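Local coordinates for glycoside hydrolase family 61 protein (Myceliophthora thermophila, PDB 5UFV) that oxidatively cleaves the glycosidic bonds of crystalline and amorphous polysaccharides such as cellulose at C1, using a copper centre, a reductant and O2 or H2O2, at residues S18-T23 with W30-Y35; I80-Y85 with F102-A107; K141-L146 with P223-T228. One frame throughout, in Å; residues are numbered along the deposited sequence.

Contact 1 (S18-T23 with W30-Y35); sequences SGFAPT and WQWPDY
F20 meets D34 and Y35 with the outer half of its ring, while G19 CA sits over one face of the W32 indole. Both segments are loop, and S18 to A21 form a type I beta turn that carries G19 and F20 at its corner. From CB of F20 the chain leaves with CG beside the backbone N, anti to the carbonyl carbon (chi1 -67°). CD1 is the first ring atom to near D34. CE1 goes further and touches D34 CB at 3.5 Å. D34 CA also lies over one face of the F20 ring, a CH-pi contact. CZ, the tip, reaches Y35 CG at 3.7 Å. CE2 stands 3.5 Å above the Y35 ring, over its centre. The two rings make an edge-to-face pair, F20 giving the edge and Y35 the face, with planes at 79°.

W32 receives G19 on its own face. G19 CA sits 3.7 Å from the centroid of the six-membered ring, almost on the normal. A CB on G19 would collide with CZ3 of W32. The indole is tied by NE1 to Q29 OE1. An alanine in place of W32 would probably open a gap under G19 and leave Q29 OE1 without this donor.

Across the segments no direct hydrogen bond forms. G19 O and P33 O are two acceptors only 3.2 Å apart. A water instead donates to G19 O and to W32 O, at 3.1 Å from each. Y35 lies about 7 Å from the copper ion, by its side chain. The chemistry is thus CH-pi and aromatic contact with one water bridge, which joins the turn at 18-21 to the loop that carries Y35, near the copper site, by shape more than by polar bonds.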
loop_
_atom_site.group_PDB
_atom_site.type_symbol
_atom_site.label_atom_id
_atom_site.label_comp_id
_atom_site.label_asym_id
_atom_site.label_seq_id
_atom_site.Cartn_x
_atom_site.Cartn_y
_atom_site.Cartn_z
ATOM N N SER A 18 -7.257 15.159 -5.364
ATOM C CA SER A 18 -6.752 16.214 -4.533
ATOM C C SER A 18 -7.543 16.280 -3.224
ATOM O O SER A 18 -8.489 17.066 -3.092
ATOM C CB SER A 18 -6.827 17.523 -5.292
ATOM O OG SER A 18 -6.339 18.592 -4.476
ATOM N N GLY A 19 -7.122 15.460 -2.261
ATOM C CA GLY A 19 -7.779 15.298 -0.961
ATOM C C GLY A 19 -8.155 16.593 -0.251
ATOM O O GLY A 19 -9.275 16.734 0.227
ATOM N N PHE A 20 -7.246 17.564 -0.223
ATOM C CA PHE A 20 -7.487 18.800 0.534
ATOM C C PHE A 20 -8.338 19.830 -0.198
ATOM O O PHE A 20 -8.769 20.795 0.401
ATOM C CB PHE A 20 -6.172 19.473 0.912
ATOM C CG PHE A 20 -5.357 18.712 1.892
ATOM C CD1 PHE A 20 -5.750 18.658 3.234
ATOM C CD2 PHE A 20 -4.161 18.101 1.494
ATOM C CE1 PHE A 20 -4.986 17.973 4.166
ATOM C CE2 PHE A 20 -3.389 17.398 2.398
ATOM C CZ PHE A 20 -3.807 17.331 3.739
ATOM N N ALA A 21 -8.536 19.640 -1.495
ATOM C CA ALA A 21 -9.307 20.566 -2.318
ATOM C C ALA A 21 -9.649 19.877 -3.626
ATOM O O ALA A 21 -8.994 20.097 -4.646
ATOM C CB ALA A 21 -8.495 21.824 -2.578
ATOM N N PRO A 22 -10.659 19.009 -3.600
ATOM C CA PRO A 22 -10.986 18.288 -4.822
ATOM C C PRO A 22 -11.346 19.225 -5.933
ATOM O O PRO A 22 -12.014 20.195 -5.712
ATOM C CB PRO A 22 -12.170 17.425 -4.420
ATOM C CG PRO A 22 -12.033 17.238 -2.951
ATOM C CD PRO A 22 -11.390 18.493 -2.429
ATOM N N THR A 23 -10.845 18.910 -7.117
ATOM C CA THR A 23 -10.951 19.731 -8.308
ATOM C C THR A 23 -12.187 19.391 -9.109
ATOM O O THR A 23 -12.546 20.127 -10.020
ATOM C CB THR A 23 -9.794 19.418 -9.274
ATOM O OG1 THR A 23 -9.860 18.044 -9.632
ATOM C CG2 THR A 23 -8.470 19.631 -8.635
ATOM N N TRP A 30 -9.096 6.631 -5.975
ATOM C CA TRP A 30 -10.245 6.733 -5.085
ATOM C C TRP A 30 -10.008 7.869 -4.111
ATOM O O TRP A 30 -8.882 8.212 -3.824
ATOM C CB TRP A 30 -10.445 5.417 -4.333
ATOM C CG TRP A 30 -11.045 4.336 -5.161
ATOM C CD1 TRP A 30 -10.919 4.160 -6.507
ATOM C CD2 TRP A 30 -11.841 3.259 -4.697
ATOM N NE1 TRP A 30 -11.622 3.037 -6.921
ATOM C CE2 TRP A 30 -12.189 2.469 -5.817
ATOM C CE3 TRP A 30 -12.310 2.881 -3.441
ATOM C CZ2 TRP A 30 -12.976 1.357 -5.714
ATOM C CZ3 TRP A 30 -13.090 1.764 -3.347
ATOM C CH2 TRP A 30 -13.423 1.024 -4.470
ATOM N N GLN A 31 -11.079 8.459 -3.612
ATOM C CA GLN A 31 -10.979 9.692 -2.846
ATOM C C GLN A 31 -10.276 9.399 -1.542
ATOM O O GLN A 31 -10.311 8.297 -1.032
ATOM C CB GLN A 31 -12.362 10.292 -2.538
ATOM C CG GLN A 31 -13.295 10.512 -3.727
ATOM C CD GLN A 31 -14.101 9.268 -4.096
ATOM O OE1 GLN A 31 -13.715 8.131 -3.766
ATOM N NE2 GLN A 31 -15.215 9.466 -4.782
ATOM N N TRP A 32 -9.631 10.407 -1.004
ATOM C CA TRP A 32 -9.044 10.337 0.320
ATOM C C TRP A 32 -9.242 11.733 0.903
ATOM O O TRP A 32 -9.345 12.693 0.129
ATOM C CB TRP A 32 -7.582 9.910 0.265
ATOM C CG TRP A 32 -6.735 10.646 -0.719
ATOM C CD1 TRP A 32 -6.571 10.339 -2.021
ATOM C CD2 TRP A 32 -5.922 11.802 -0.467
ATOM N NE1 TRP A 32 -5.706 11.228 -2.608
ATOM C CE2 TRP A 32 -5.290 12.137 -1.679
ATOM C CE3 TRP A 32 -5.674 12.587 0.665
ATOM C CZ2 TRP A 32 -4.412 13.210 -1.810
ATOM C CZ3 TRP A 32 -4.788 13.692 0.538
ATOM C CH2 TRP A 32 -4.170 13.980 -0.704
ATOM N N PRO A 33 -9.392 11.836 2.234
ATOM C CA PRO A 33 -9.867 13.091 2.833
ATOM C C PRO A 33 -8.753 14.095 3.164
ATOM O O PRO A 33 -8.972 15.308 3.115
ATOM C CB PRO A 33 -10.555 12.616 4.129
ATOM C CG PRO A 33 -9.779 11.407 4.547
ATOM C CD PRO A 33 -9.234 10.776 3.259
ATOM N N ASP A 34 -7.577 13.588 3.511
ATOM C CA ASP A 34 -6.493 14.428 4.017
ATOM C C ASP A 34 -5.354 13.489 4.385
ATOM O O ASP A 34 -5.364 12.323 3.999
ATOM C CB ASP A 34 -6.965 15.286 5.205
ATOM C CG ASP A 34 -7.594 14.442 6.338
ATOM O OD1 ASP A 34 -7.054 13.314 6.644
ATOM O OD2 ASP A 34 -8.639 14.896 6.902
ATOM N N TYR A 35 -4.376 13.984 5.124
ATOM C CA TYR A 35 -3.187 13.209 5.449
ATOM C C TYR A 35 -3.207 12.516 6.813
ATOM O O TYR A 35 -2.185 11.985 7.241
ATOM C CB TYR A 35 -1.958 14.112 5.427
ATOM C CG TYR A 35 -1.415 14.556 4.085
ATOM C CD1 TYR A 35 -1.812 13.974 2.891
ATOM C CD2 TYR A 35 -0.437 15.555 4.045
ATOM C CE1 TYR A 35 -1.276 14.407 1.681
ATOM C CE2 TYR A 35 0.115 15.973 2.870
ATOM C CZ TYR A 35 -0.299 15.418 1.684
ATOM O OH TYR A 35 0.288 15.868 0.518
HETATM O O HOH W 1 -11.690 14.748 0.198
#

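Contact 2 (I80-Y85 with F102-A107)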
loop_
_atom_site.group_PDB
_atom_site.type_symbol
_atom_site.label_atom_id
_atom_site.label_comp_id
_atom_site.label_asym_id
_atom_site.label_seq_id
_atom_site.Cartn_x
_atom_site.Cartn_y
_atom_site.Cartn_z
ATOM N N ILE A 80 6.204 -0.740 4.029
ATOM C CA ILE A 80 5.506 -0.330 2.840
ATOM C C ILE A 80 4.811 -1.581 2.342
ATOM O O ILE A 80 5.446 -2.623 2.249
ATOM C CB ILE A 80 6.516 0.083 1.750
ATOM C CG1 ILE A 80 7.361 1.246 2.240
ATOM C CG2 ILE A 80 5.805 0.440 0.466
ATOM C CD1 ILE A 80 8.441 1.648 1.275
ATOM N N LEU A 81 3.527 -1.475 2.018
ATOM C CA LEU A 81 2.821 -2.555 1.369
ATOM C C LEU A 81 2.090 -2.076 0.118
ATOM O O LEU A 81 1.480 -1.004 0.125
ATOM C CB LEU A 81 1.813 -3.160 2.321
ATOM C CG LEU A 81 2.413 -3.967 3.483
ATOM C CD1 LEU A 81 2.851 -3.071 4.625
ATOM C CD2 LEU A 81 1.398 -4.989 3.987
ATOM N N VAL A 82 2.145 -2.880 -0.945
ATOM C CA VAL A 82 1.407 -2.598 -2.139
ATOM C C VAL A 82 0.610 -3.812 -2.498
ATOM O O VAL A 82 1.164 -4.890 -2.625
ATOM C CB VAL A 82 2.333 -2.292 -3.305
ATOM C CG1 VAL A 82 1.505 -1.835 -4.501
ATOM C CG2 VAL A 82 3.390 -1.261 -2.900
ATOM N N TRP A 83 -0.691 -3.635 -2.677
ATOM C CA TRP A 83 -1.601 -4.725 -2.897
ATOM C C TRP A 83 -2.402 -4.497 -4.138
ATOM O O TRP A 83 -2.523 -3.395 -4.618
ATOM C CB TRP A 83 -2.643 -4.796 -1.796
ATOM C CG TRP A 83 -2.188 -4.798 -0.366
ATOM C CD1 TRP A 83 -1.624 -3.763 0.327
ATOM C CD2 TRP A 83 -2.359 -5.863 0.577
ATOM N NE1 TRP A 83 -1.387 -4.140 1.633
ATOM C CE2 TRP A 83 -1.838 -5.417 1.813
ATOM C CE3 TRP A 83 -2.899 -7.149 0.495
ATOM C CZ2 TRP A 83 -1.852 -6.201 2.948
ATOM C CZ3 TRP A 83 -2.908 -7.933 1.633
ATOM C CH2 TRP A 83 -2.398 -7.457 2.840
ATOM N N MET A 84 -3.036 -5.560 -4.593
ATOM C CA MET A 84 -3.937 -5.516 -5.712
ATOM C C MET A 84 -5.161 -6.347 -5.400
ATOM O O MET A 84 -5.178 -7.130 -4.464
ATOM C CB MET A 84 -3.251 -6.034 -6.986
ATOM C CG MET A 84 -2.273 -5.046 -7.570
ATOM S SD MET A 84 -1.535 -5.494 -9.167
ATOM C CE MET A 84 -2.823 -5.015 -10.326
ATOM N N TYR A 85 -6.186 -6.175 -6.216
ATOM C CA TYR A 85 -7.476 -6.769 -5.955
ATOM C C TYR A 85 -8.187 -6.868 -7.278
ATOM O O TYR A 85 -8.346 -5.867 -7.977
ATOM C CB TYR A 85 -8.265 -5.888 -4.974
ATOM C CG TYR A 85 -9.654 -6.364 -4.678
ATOM C CD1 TYR A 85 -10.678 -6.231 -5.613
ATOM C CD2 TYR A 85 -9.956 -6.919 -3.462
ATOM C CE1 TYR A 85 -11.961 -6.674 -5.351
ATOM C CE2 TYR A 85 -11.235 -7.350 -3.177
ATOM C CZ TYR A 85 -12.241 -7.229 -4.126
ATOM O OH TYR A 85 -13.509 -7.667 -3.814
ATOM N N PHE A 102 -4.296 -9.181 -2.504
ATOM C CA PHE A 102 -3.028 -9.859 -2.430
ATOM C C PHE A 102 -1.886 -8.852 -2.587
ATOM O O PHE A 102 -1.999 -7.886 -3.325
ATOM C CB PHE A 102 -2.984 -10.970 -3.491
ATOM C CG PHE A 102 -3.157 -10.472 -4.904
ATOM C CD1 PHE A 102 -4.415 -10.357 -5.463
ATOM C CD2 PHE A 102 -2.047 -10.124 -5.677
ATOM C CE1 PHE A 102 -4.578 -9.904 -6.759
ATOM C CE2 PHE A 102 -2.205 -9.666 -6.980
ATOM C CZ PHE A 102 -3.476 -9.559 -7.519
ATOM N N LYS A 103 -0.785 -9.101 -1.880
ATOM C CA LYS A 103 0.421 -8.277 -1.967
ATOM C C LYS A 103 1.199 -8.556 -3.231
ATOM O O LYS A 103 1.433 -9.712 -3.587
ATOM C CB LYS A 103 1.338 -8.535 -0.767
ATOM C CG LYS A 103 0.873 -7.822 0.493
ATOM C CD LYS A 103 1.244 -8.539 1.782
ATOM C CE LYS A 103 2.719 -8.411 2.132
ATOM N NZ LYS A 103 3.051 -9.000 3.457
ATOM N N ILE A 104 1.641 -7.480 -3.877
ATOM C CA ILE A 104 2.594 -7.575 -4.959
ATOM C C ILE A 104 3.973 -7.019 -4.593
ATOM O O ILE A 104 4.941 -7.340 -5.247
ATOM C CB ILE A 104 2.072 -6.877 -6.225
ATOM C CG1 ILE A 104 1.979 -5.385 -6.039
ATOM C CG2 ILE A 104 0.696 -7.419 -6.606
ATOM C CD1 ILE A 104 1.557 -4.689 -7.310
ATOM N N ASP A 105 4.054 -6.173 -3.573
ATOM C CA ASP A 105 5.330 -5.602 -3.142
ATOM C C ASP A 105 5.329 -5.358 -1.624
ATOM O O ASP A 105 4.277 -5.256 -1.002
ATOM C CB ASP A 105 5.592 -4.300 -3.899
ATOM C CG ASP A 105 7.084 -3.978 -4.048
ATOM O OD1 ASP A 105 7.926 -4.838 -3.694
ATOM O OD2 ASP A 105 7.424 -2.863 -4.537
ATOM N N GLU A 106 6.505 -5.279 -1.025
ATOM C CA GLU A 106 6.611 -4.961 0.403
ATOM C C GLU A 106 8.050 -4.597 0.755
ATOM O O GLU A 106 8.977 -5.053 0.115
ATOM C CB GLU A 106 6.182 -6.146 1.269
ATOM C CG GLU A 106 7.086 -7.373 1.078
ATOM C CD GLU A 106 6.806 -8.534 2.033
ATOM O OE1 GLU A 106 5.798 -8.513 2.820
ATOM O OE2 GLU A 106 7.624 -9.494 1.977
ATOM N N ALA A 107 8.227 -3.768 1.771
ATOM C CA ALA A 107 9.559 -3.463 2.263
ATOM C C ALA A 107 9.438 -3.179 3.734
ATOM O O ALA A 107 8.449 -2.582 4.170
ATOM C CB ALA A 107 10.152 -2.277 1.530
#
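K103 lies over W83, and M84 packs against F102, on opposite faces of an antiparallel strand pair. K103 CG stands 3.6 Å above the W83 ring, over the centre of the six-membered part, as a CH-pi contact. The chain of K103 then bends at chi3 (74°), and CE comes to L81 CD2. On the other face M84 CB touches F102 CZ at 3.6 Å. M84 O sits above the F102 ring, toward its rim. I104 CD1 meets M84 SD at 3.7 Å, and I104 CG1 packs on V82 CG1. The side chains of V82 and D105 lie side by side, pointing the same way.

The backbones hold these pairs in place. I80 pairs with A107 and M84 with F102, each through two hydrogen bonds. The bond from M84 N to F102 O is 2.8 Å and runs nearly along the C=O axis. V82 O accepts twice, from I104 N at 2.9 Å and weakly from D105 N at 3.3 Å. V82 N donates a hydrogen bond to D105 O, from above the carbonyl plane.

Farther out, K103 NZ makes a salt bridge to E106 OE1 at 2.9 Å. The same NZ also donates to P220 O and P222 O, so three acceptors grip the ammonium. W83 NE1 is fixed by E156 OE1, and D105 OD2 is held by S140 OG and W138 NE1. The strand 149-159 runs on the other side of 80-86.

I104 and D105 both face V82, and the register shifts by one between V82 and W83. This is a classic beta bulge, where the second strand turns a corner. It lies deep in the beta sandwich typical of AA9 monooxygenases.

Contact 3 (K141-L146 with P223-T228)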
loop_
_atom_site.group_PDB
_atom_site.type_symbol
_atom_site.label_atom_id
_atom_site.label_comp_id
_atom_site.label_asym_id
_atom_site.label_seq_id
_atom_site.Cartn_x
_atom_site.Cartn_y
_atom_site.Cartn_z
ATOM N N LYS A 141 6.596 -3.828 -9.839
ATOM C CA LYS A 141 6.188 -4.523 -11.051
ATOM C C LYS A 141 4.868 -5.217 -10.831
ATOM O O LYS A 141 4.701 -5.883 -9.840
ATOM C CB LYS A 141 7.218 -5.565 -11.458
ATOM C CG LYS A 141 8.381 -4.944 -12.177
ATOM C CD LYS A 141 9.442 -5.962 -12.563
ATOM C CE LYS A 141 10.622 -5.209 -13.170
ATOM N NZ LYS A 141 11.780 -6.089 -13.457
ATOM N N ILE A 142 3.941 -5.059 -11.770
ATOM C CA ILE A 142 2.755 -5.904 -11.838
ATOM C C ILE A 142 3.182 -7.340 -12.128
ATOM O O ILE A 142 3.778 -7.600 -13.156
ATOM C CB ILE A 142 1.808 -5.446 -12.958
ATOM C CG1 ILE A 142 1.226 -4.072 -12.612
ATOM C CG2 ILE A 142 0.689 -6.459 -13.162
ATOM C CD1 ILE A 142 0.381 -3.446 -13.711
ATOM N N PRO A 143 2.861 -8.278 -11.230
ATOM C CA PRO A 143 3.369 -9.651 -11.334
ATOM C C PRO A 143 3.164 -10.269 -12.706
ATOM O O PRO A 143 2.105 -10.061 -13.305
ATOM C CB PRO A 143 2.542 -10.431 -10.311
ATOM C CG PRO A 143 1.940 -9.417 -9.409
ATOM C CD PRO A 143 1.925 -8.099 -10.109
ATOM N N ASP A 144 4.161 -11.032 -13.173
ATOM C CA ASP A 144 4.085 -11.736 -14.466
ATOM C C ASP A 144 2.962 -12.781 -14.534
ATOM O O ASP A 144 2.746 -13.552 -13.587
ATOM C CB ASP A 144 5.413 -12.445 -14.792
ATOM C CG ASP A 144 6.575 -11.478 -14.959
ATOM O OD1 ASP A 144 6.402 -10.385 -15.565
ATOM O OD2 ASP A 144 7.674 -11.825 -14.478
ATOM N N GLY A 145 2.279 -12.803 -15.676
ATOM C CA GLY A 145 1.208 -13.742 -15.938
ATOM C C GLY A 145 -0.157 -13.375 -15.380
ATOM O O GLY A 145 -1.122 -14.103 -15.610
ATOM N N LEU A 146 -0.268 -12.259 -14.659
ATOM C CA LEU A 146 -1.523 -11.913 -13.982
ATOM C C LEU A 146 -2.697 -11.899 -14.946
ATOM O O LEU A 146 -2.632 -11.266 -15.985
ATOM C CB LEU A 146 -1.405 -10.536 -13.347
ATOM C CG LEU A 146 -2.473 -10.043 -12.380
ATOM C CD1 LEU A 146 -2.625 -10.985 -11.192
ATOM C CD2 LEU A 146 -2.117 -8.652 -11.901
ATOM N N PRO A 223 2.267 -13.813 2.325
ATOM C CA PRO A 223 3.450 -13.717 1.468
ATOM C C PRO A 223 3.122 -12.997 0.188
ATOM O O PRO A 223 1.985 -13.019 -0.244
ATOM C CB PRO A 223 3.786 -15.182 1.138
ATOM C CG PRO A 223 2.579 -15.979 1.521
ATOM C CD PRO A 223 1.909 -15.214 2.621
ATOM N N VAL A 224 4.120 -12.388 -0.429
ATOM C CA VAL A 224 3.925 -11.677 -1.687
ATOM C C VAL A 224 3.627 -12.629 -2.838
ATOM O O VAL A 224 4.298 -13.642 -2.983
ATOM C CB VAL A 224 5.194 -10.880 -2.060
ATOM C CG1 VAL A 224 5.063 -10.225 -3.441
ATOM C CG2 VAL A 224 5.506 -9.844 -0.982
ATOM N N PHE A 225 2.671 -12.259 -3.686
ATOM C CA PHE A 225 2.420 -12.987 -4.925
ATOM C C PHE A 225 3.356 -12.579 -6.058
ATOM O O PHE A 225 3.389 -11.416 -6.447
ATOM C CB PHE A 225 0.984 -12.769 -5.368
ATOM C CG PHE A 225 0.615 -13.544 -6.579
ATOM C CD1 PHE A 225 0.723 -14.919 -6.586
ATOM C CD2 PHE A 225 0.190 -12.906 -7.715
ATOM C CE1 PHE A 225 0.399 -15.655 -7.716
ATOM C CE2 PHE A 225 -0.136 -13.620 -8.851
ATOM C CZ PHE A 225 -0.040 -15.000 -8.851
ATOM N N LYS A 226 4.081 -13.553 -6.610
ATOM C CA LYS A 226 5.137 -13.320 -7.617
ATOM C C LYS A 226 4.718 -13.601 -9.063
ATOM O O LYS A 226 5.349 -13.108 -9.995
ATOM C CB LYS A 226 6.344 -14.222 -7.337
ATOM C CG LYS A 226 6.949 -14.091 -5.954
ATOM C CD LYS A 226 7.856 -12.870 -5.825
ATOM C CE LYS A 226 8.523 -12.873 -4.447
ATOM N NZ LYS A 226 9.648 -11.911 -4.298
ATOM N N GLY A 227 3.696 -14.432 -9.245
ATOM C CA GLY A 227 3.236 -14.816 -10.573
ATOM C C GLY A 227 4.060 -15.960 -11.105
ATOM O O GLY A 227 4.210 -16.995 -10.442
ATOM N N THR A 228 4.627 -15.753 -12.291
ATOM C CA THR A 228 5.289 -16.821 -13.046
ATOM C C THR A 228 6.679 -16.398 -13.557
ATOM O O THR A 228 7.595 -16.114 -12.774
ATOM C CB THR A 228 4.398 -17.252 -14.238
ATOM O OG1 THR A 228 4.044 -16.110 -15.028
ATOM C CG2 THR A 228 3.114 -17.889 -13.744
#
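P143 CG and L146 CD1 both approach the ring of F225. P143 CG is 4.3 Å from F225 CD2, and L146 CD1 is 4.3 Å from F225 CE2. Both approach obliquely. G227 N stands 3.7 Å above the F225 plane, over its centre, so the chain folds back across its own ring. P143 CG also approaches F225 O, and P143 CB approaches K226 O.

The polar part centres on D144 O. T228 puts two donors on it, N and OG1, each at 3.2 Å and each a weak bond. OG1 lies between the backbone N and the carbonyl carbon of T228 (chi1 54°), on the side that meets D144. G227 CA adds a CA-H...O contact to the same oxygen at 3.3 Å. One carbonyl thus collects three loose partners around the last modelled residue.

Two glycines suit this close approach. G145 has positive phi in the type II turn from P143 to L146, and a CB there would strike T228 OG1. G227 also has positive phi, and a CB on it would strike D144 O.

The turn links strand 136-141 to strand 149-159. P143 rests on I104 and L146 on F102, both of strand 101-107. F225 meets Y189 edge to face and touches P185. The C-terminal tail thus lies against strand 101-107 and the turn, with the backbone of F225 bonded to K103.

Overall arrangement
The chain reaches contact 1 first. There 30-35 folds back on 18-23 and closes a short loop inside the long connection from strand 12-15 to helix 45-48. Contact 2 follows, pairing strands 80-86 and 101-107 of the six-stranded sheet. Contact 3 closes the longest loop, joining the turn after strand 136-141 to the C-terminal tail. The three run in series, with no nesting or crossing. Contacts 2 and 3 share the neighbourhood of strand 101-107 and touch directly. Contact 1 stands apart, on the opposite side of the chain's centre from contact 3, their centres about 30 Å apart.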